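Local coordinates for protein desulfoferrodoxin (Rbo) (Treponema pallidum subsp. pallidum str. Nichols, PDB 1Y07) that binds an iron(III) ion and probably acts as a superoxide reductase, reducing superoxide to hydrogen peroxide, at residues E75-G88 with D109-H122. Residues are numbered along the deposited sequence; the frame is centred on the assembly and turned at random.
With FE (Fe (III) ion), chain H.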
loop_
_atom_site.group_PDB
_atom_site.type_symbol
_atom_site.label_atom_id
_atom_site.label_comp_id
_atom_site.label_asym_id
_atom_site.label_seq_id
_atom_site.Cartn_x
_atom_site.Cartn_y
_atom_site.Cartn_z
ATOM N N GLU B 75 -1.099 -2.718 25.103
ATOM C CA GLU B 75 -2.360 -1.975 25.307
ATOM C C GLU B 75 -2.384 -0.647 24.528
ATOM O O GLU B 75 -3.455 -0.113 24.204
ATOM C CB GLU B 75 -2.595 -1.714 26.802
ATOM C CG GLU B 75 -2.462 -2.944 27.707
ATOM C CD GLU B 75 -1.015 -3.297 28.078
ATOM O OE1 GLU B 75 -0.312 -2.468 28.693
ATOM O OE2 GLU B 75 -0.573 -4.421 27.764
ATOM N N HIS B 76 -1.190 -0.138 24.245
ATOM C CA HIS B 76 -0.973 1.135 23.588
ATOM C C HIS B 76 0.279 1.097 22.712
ATOM O O HIS B 76 1.410 1.051 23.210
ATOM C CB HIS B 76 -0.849 2.217 24.633
ATOM C CG HIS B 76 -0.937 3.596 24.088
ATOM N ND1 HIS B 76 -0.493 4.694 24.789
ATOM C CD2 HIS B 76 -1.423 4.067 22.911
ATOM C CE1 HIS B 76 -0.712 5.784 24.078
ATOM N NE2 HIS B 76 -1.267 5.431 22.929
ATOM N N TYR B 77 0.072 1.105 21.398
ATOM C CA TYR B 77 1.167 0.886 20.444
ATOM C C TYR B 77 0.914 1.574 19.098
ATOM O O TYR B 77 -0.240 1.870 18.745
ATOM C CB TYR B 77 1.348 -0.621 20.220
ATOM C CG TYR B 77 0.101 -1.329 19.756
ATOM C CD1 TYR B 77 -0.166 -1.458 18.406
ATOM C CD2 TYR B 77 -0.830 -1.847 20.655
ATOM C CE1 TYR B 77 -1.331 -2.085 17.952
ATOM C CE2 TYR B 77 -2.007 -2.477 20.208
ATOM C CZ TYR B 77 -2.245 -2.596 18.848
ATOM O OH TYR B 77 -3.371 -3.223 18.345
ATOM N N ILE B 78 1.992 1.804 18.351
ATOM C CA ILE B 78 1.885 2.185 16.922
ATOM C C ILE B 78 1.794 0.916 16.089
ATOM O O ILE B 78 2.701 0.077 16.076
ATOM C CB ILE B 78 3.091 3.023 16.460
ATOM C CG1 ILE B 78 3.307 4.245 17.369
ATOM C CG2 ILE B 78 2.889 3.440 15.016
ATOM C CD1 ILE B 78 2.030 5.045 17.637
ATOM N N ALA B 79 0.713 0.798 15.343
ATOM C CA ALA B 79 0.397 -0.417 14.595
ATOM C C ALA B 79 1.150 -0.493 13.291
ATOM O O ALA B 79 1.678 -1.543 12.932
ATOM C CB ALA B 79 -1.043 -0.460 14.321
ATOM N N TRP B 80 1.212 0.623 12.589
ATOM C CA TRP B 80 1.790 0.652 11.249
ATOM C C TRP B 80 2.137 2.087 10.866
ATOM O O TRP B 80 1.647 3.054 11.483
ATOM C CB TRP B 80 0.866 -0.046 10.208
ATOM C CG TRP B 80 -0.591 0.437 10.149
ATOM C CD1 TRP B 80 -1.682 -0.231 10.620
ATOM C CD2 TRP B 80 -1.097 1.651 9.562
ATOM N NE1 TRP B 80 -2.836 0.492 10.397
ATOM C CE2 TRP B 80 -2.514 1.655 9.753
ATOM C CE3 TRP B 80 -0.503 2.763 8.936
ATOM C CZ2 TRP B 80 -3.314 2.707 9.339
ATOM C CZ3 TRP B 80 -1.307 3.811 8.520
ATOM C CH2 TRP B 80 -2.694 3.762 8.693
ATOM N N VAL B 81 2.969 2.211 9.846
ATOM C CA VAL B 81 3.332 3.468 9.228
ATOM C C VAL B 81 3.142 3.266 7.726
ATOM O O VAL B 81 3.535 2.213 7.179
ATOM C CB VAL B 81 4.816 3.866 9.518
ATOM C CG1 VAL B 81 5.241 5.060 8.687
ATOM C CG2 VAL B 81 4.998 4.102 11.025
ATOM N N CYS B 82 2.534 4.246 7.095
ATOM C CA CYS B 82 2.312 4.279 5.643
ATOM C C CYS B 82 3.104 5.468 5.076
ATOM O O CYS B 82 3.108 6.545 5.660
ATOM C CB CYS B 82 0.822 4.412 5.362
ATOM S SG CYS B 82 0.375 4.661 3.646
ATOM N N LEU B 83 3.757 5.275 3.948
ATOM C CA LEU B 83 4.513 6.296 3.271
ATOM C C LEU B 83 3.936 6.512 1.919
ATOM O O LEU B 83 3.739 5.554 1.163
ATOM C CB LEU B 83 5.958 5.829 3.122
ATOM C CG LEU B 83 7.015 6.894 2.915
ATOM C CD1 LEU B 83 7.122 7.804 4.051
ATOM C CD2 LEU B 83 8.340 6.200 2.551
ATOM N N LYS B 84 3.589 7.755 1.624
ATOM C CA LYS B 84 3.243 8.102 0.277
ATOM C C LYS B 84 4.487 8.745 -0.346
ATOM O O LYS B 84 5.090 9.601 0.276
ATOM C CB LYS B 84 2.081 9.112 0.225
ATOM C CG LYS B 84 1.897 9.594 -1.217
ATOM C CD LYS B 84 0.639 10.375 -1.444
ATOM C CE LYS B 84 0.673 11.733 -0.892
ATOM N NZ LYS B 84 -0.595 12.429 -1.260
ATOM N N THR B 85 4.865 8.303 -1.532
ATOM C CA THR B 85 5.972 8.845 -2.294
ATOM C C THR B 85 5.437 9.301 -3.639
ATOM O O THR B 85 4.261 9.081 -3.983
ATOM C CB THR B 85 7.108 7.825 -2.491
ATOM O OG1 THR B 85 6.685 6.764 -3.353
ATOM C CG2 THR B 85 7.481 7.110 -1.170
ATOM N N ARG B 86 6.314 9.939 -4.413
ATOM C CA ARG B 86 5.948 10.416 -5.741
ATOM C C ARG B 86 5.485 9.288 -6.639
ATOM O O ARG B 86 4.516 9.453 -7.406
ATOM C CB ARG B 86 7.105 11.214 -6.377
ATOM C CG ARG B 86 7.214 12.667 -5.791
ATOM C CD ARG B 86 7.876 13.719 -6.715
ATOM N NE ARG B 86 6.885 14.674 -7.234
ATOM C CZ ARG B 86 7.163 15.730 -8.020
ATOM N NH1 ARG B 86 8.425 16.012 -8.393
ATOM N NH2 ARG B 86 6.168 16.536 -8.431
ATOM N N LYS B 87 6.169 8.148 -6.543
ATOM C CA LYS B 87 5.933 6.993 -7.446
ATOM C C LYS B 87 4.961 5.960 -6.921
ATOM O O LYS B 87 4.482 5.157 -7.690
ATOM C CB LYS B 87 7.256 6.314 -7.848
ATOM C CG LYS B 87 8.219 7.278 -8.472
ATOM C CD LYS B 87 7.688 7.942 -9.781
ATOM C CE LYS B 87 8.749 8.678 -10.591
ATOM N NZ LYS B 87 9.473 7.681 -11.463
ATOM N N GLY B 88 4.672 5.993 -5.633
ATOM C CA GLY B 88 3.833 5.001 -5.019
ATOM C C GLY B 88 3.526 5.153 -3.547
ATOM O O GLY B 88 3.561 6.245 -2.979
ATOM N N ASP B 109 14.552 7.083 -8.478
ATOM C CA ASP B 109 13.680 7.993 -9.192
ATOM C C ASP B 109 12.531 8.455 -8.319
ATOM O O ASP B 109 11.725 9.290 -8.758
ATOM C CB ASP B 109 13.123 7.327 -10.427
ATOM C CG ASP B 109 12.324 6.056 -10.079
ATOM O OD1 ASP B 109 12.926 5.083 -9.626
ATOM O OD2 ASP B 109 11.123 5.966 -10.221
ATOM N N ASP B 110 12.464 7.965 -7.087
ATOM C CA ASP B 110 11.332 8.198 -6.193
ATOM C C ASP B 110 11.747 9.209 -5.155
ATOM O O ASP B 110 12.974 9.422 -4.913
ATOM C CB ASP B 110 10.890 6.895 -5.543
ATOM C CG ASP B 110 9.430 6.924 -5.101
ATOM O OD1 ASP B 110 8.813 8.019 -5.240
ATOM O OD2 ASP B 110 8.863 5.940 -4.583
ATOM N N GLN B 111 10.754 9.932 -4.631
ATOM C CA GLN B 111 10.967 10.885 -3.548
ATOM C C GLN B 111 9.809 10.834 -2.580
ATOM O O GLN B 111 8.677 10.596 -2.998
ATOM C CB GLN B 111 11.117 12.337 -4.087
ATOM C CG GLN B 111 12.243 12.478 -5.093
ATOM C CD GLN B 111 12.366 13.826 -5.715
ATOM O OE1 GLN B 111 13.359 14.524 -5.475
ATOM N NE2 GLN B 111 11.411 14.193 -6.579
ATOM N N VAL B 112 10.075 11.023 -1.297
ATOM C CA VAL B 112 9.006 10.950 -0.298
ATOM C C VAL B 112 8.066 12.137 -0.377
ATOM O O VAL B 112 8.522 13.253 -0.672
ATOM C CB VAL B 112 9.606 10.847 1.114
ATOM C CG1 VAL B 112 10.259 12.106 1.518
ATOM C CG2 VAL B 112 8.538 10.500 2.126
ATOM N N LEU B 113 6.780 11.938 -0.066
ATOM C CA LEU B 113 5.796 13.034 0.056
ATOM C C LEU B 113 5.247 13.201 1.465
ATOM O O LEU B 113 5.171 14.315 1.976
ATOM C CB LEU B 113 4.625 12.855 -0.903
ATOM C CG LEU B 113 4.960 13.006 -2.387
ATOM C CD1 LEU B 113 3.746 12.661 -3.233
ATOM C CD2 LEU B 113 5.453 14.429 -2.734
ATOM N N GLU B 114 4.830 12.118 2.097
ATOM C CA GLU B 114 4.102 12.191 3.369
ATOM C C GLU B 114 4.131 10.854 4.082
ATOM O O GLU B 114 4.146 9.812 3.457
ATOM C CB GLU B 114 2.645 12.622 3.140
ATOM C CG GLU B 114 1.864 12.959 4.406
ATOM C CD GLU B 114 0.599 13.796 4.130
ATOM O OE1 GLU B 114 0.148 14.558 5.030
ATOM O OE2 GLU B 114 0.061 13.708 3.009
ATOM N N ALA B 115 4.151 10.907 5.399
ATOM C CA ALA B 115 4.085 9.723 6.234
ATOM C C ALA B 115 2.845 9.787 7.091
ATOM O O ALA B 115 2.442 10.878 7.476
ATOM C CB ALA B 115 5.319 9.598 7.100
ATOM N N TYR B 116 2.291 8.615 7.417
ATOM C CA TYR B 116 1.062 8.430 8.199
ATOM C C TYR B 116 1.320 7.306 9.182
ATOM O O TYR B 116 1.953 6.363 8.824
ATOM C CB TYR B 116 -0.150 8.073 7.323
ATOM C CG TYR B 116 -0.334 8.966 6.114
ATOM C CD1 TYR B 116 0.451 8.783 4.989
ATOM C CD2 TYR B 116 -1.260 10.016 6.117
ATOM C CE1 TYR B 116 0.311 9.588 3.865
ATOM C CE2 TYR B 116 -1.416 10.819 4.987
ATOM C CZ TYR B 116 -0.601 10.599 3.874
ATOM O OH TYR B 116 -0.662 11.389 2.733
ATOM N N GLU B 117 0.880 7.455 10.435
ATOM C CA GLU B 117 1.028 6.393 11.465
ATOM C C GLU B 117 -0.296 6.187 12.147
ATOM O O GLU B 117 -1.046 7.143 12.335
ATOM C CB GLU B 117 2.126 6.709 12.484
ATOM C CG GLU B 117 1.830 7.871 13.410
ATOM C CD GLU B 117 1.022 7.524 14.668
ATOM O OE1 GLU B 117 0.739 8.440 15.473
ATOM O OE2 GLU B 117 0.622 6.381 14.863
ATOM N N PHE B 118 -0.610 4.948 12.495
ATOM C CA PHE B 118 -1.809 4.616 13.255
ATOM C C PHE B 118 -1.483 4.135 14.670
ATOM O O PHE B 118 -0.788 3.130 14.840
ATOM C CB PHE B 118 -2.602 3.499 12.532
ATOM C CG PHE B 118 -3.862 3.066 13.283
ATOM C CD1 PHE B 118 -4.919 3.938 13.446
ATOM C CD2 PHE B 118 -3.974 1.790 13.816
ATOM C CE1 PHE B 118 -6.046 3.554 14.145
ATOM C CE2 PHE B 118 -5.125 1.404 14.513
ATOM C CZ PHE B 118 -6.140 2.275 14.673
ATOM N N CYS B 119 -2.024 4.844 15.661
ATOM C CA CYS B 119 -1.976 4.395 17.050
ATOM C C CYS B 119 -3.301 3.691 17.397
ATOM O O CYS B 119 -4.379 4.140 17.042
ATOM C CB CYS B 119 -1.721 5.573 17.969
ATOM S SG CYS B 119 -2.126 5.230 19.709
ATOM N N ASN B 120 -3.224 2.570 18.088
ATOM C CA ASN B 120 -4.411 1.756 18.311
ATOM C C ASN B 120 -5.412 2.478 19.204
ATOM O O ASN B 120 -6.620 2.245 19.111
ATOM C CB ASN B 120 -4.025 0.394 18.893
ATOM C CG ASN B 120 -3.844 0.432 20.383
ATOM O OD1 ASN B 120 -2.923 1.082 20.904
ATOM N ND2 ASN B 120 -4.700 -0.295 21.083
ATOM N N LEU B 121 -4.905 3.390 20.019
ATOM C CA LEU B 121 -5.760 4.191 20.895
ATOM C C LEU B 121 -6.059 5.605 20.374
ATOM O O LEU B 121 -7.108 6.140 20.690
ATOM C CB LEU B 121 -5.145 4.285 22.302
ATOM C CG LEU B 121 -4.963 2.967 23.072
ATOM C CD1 LEU B 121 -4.634 3.254 24.505
ATOM C CD2 LEU B 121 -6.210 2.042 22.985
ATOM N N HIS B 122 -5.155 6.217 19.617
ATOM C CA HIS B 122 -5.291 7.631 19.217
ATOM C C HIS B 122 -5.543 7.851 17.700
ATOM O O HIS B 122 -5.694 8.995 17.238
ATOM C CB HIS B 122 -4.057 8.447 19.649
ATOM C CG HIS B 122 -3.868 8.538 21.131
ATOM N ND1 HIS B 122 -3.049 7.681 21.839
ATOM C CD2 HIS B 122 -4.388 9.397 22.042
ATOM C CE1 HIS B 122 -3.077 8.007 23.120
ATOM N NE2 HIS B 122 -3.879 9.042 23.270
HETATM FE FE FE H . -1.341 6.595 21.161
HETATM O O HOH W 1 -2.623 11.723 1.178
#
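N120 packs flat on the ring of Y77, near the iron. N120 CB lies over one ring face, 3.5 Å from Y77 CZ. CG comes down over the same face near Y77 CE2, and the amide and ring planes are only 9° apart. At the tip, N120 OD1 accepts a hydrogen bond from Y77 N at 3.0 Å, while ND2 gives a weak one to E75 O. Chi1 of 84° places CG between the backbone N and the carbonyl carbon, and this folds the amide back over the ring.

Next to this stack, H76 NE2, C119 SG and H122 ND1 each bind the iron at 2.1 Å. H50 and H70 complete the four-histidine, one-cysteine iron centre of superoxide reductases. L121 CD1 makes a CH-pi contact over the H76 ring.

At the far end, L113 N and E114 N both donate to K84 O, a classic beta bulge. Beyond it, D110 OD2 takes the T85 OG1 hydroxyl at 2.6 Å through its syn lone pair.

Strands 78-85 and 112-119 are the middle pair of four antiparallel strands within this chain, flanked by 88-93 and 123-127. At G88 the sheet continues into the second subunit. Strand 5-9 packs on W80 and F118, and strand 60-65 on I78 and V81.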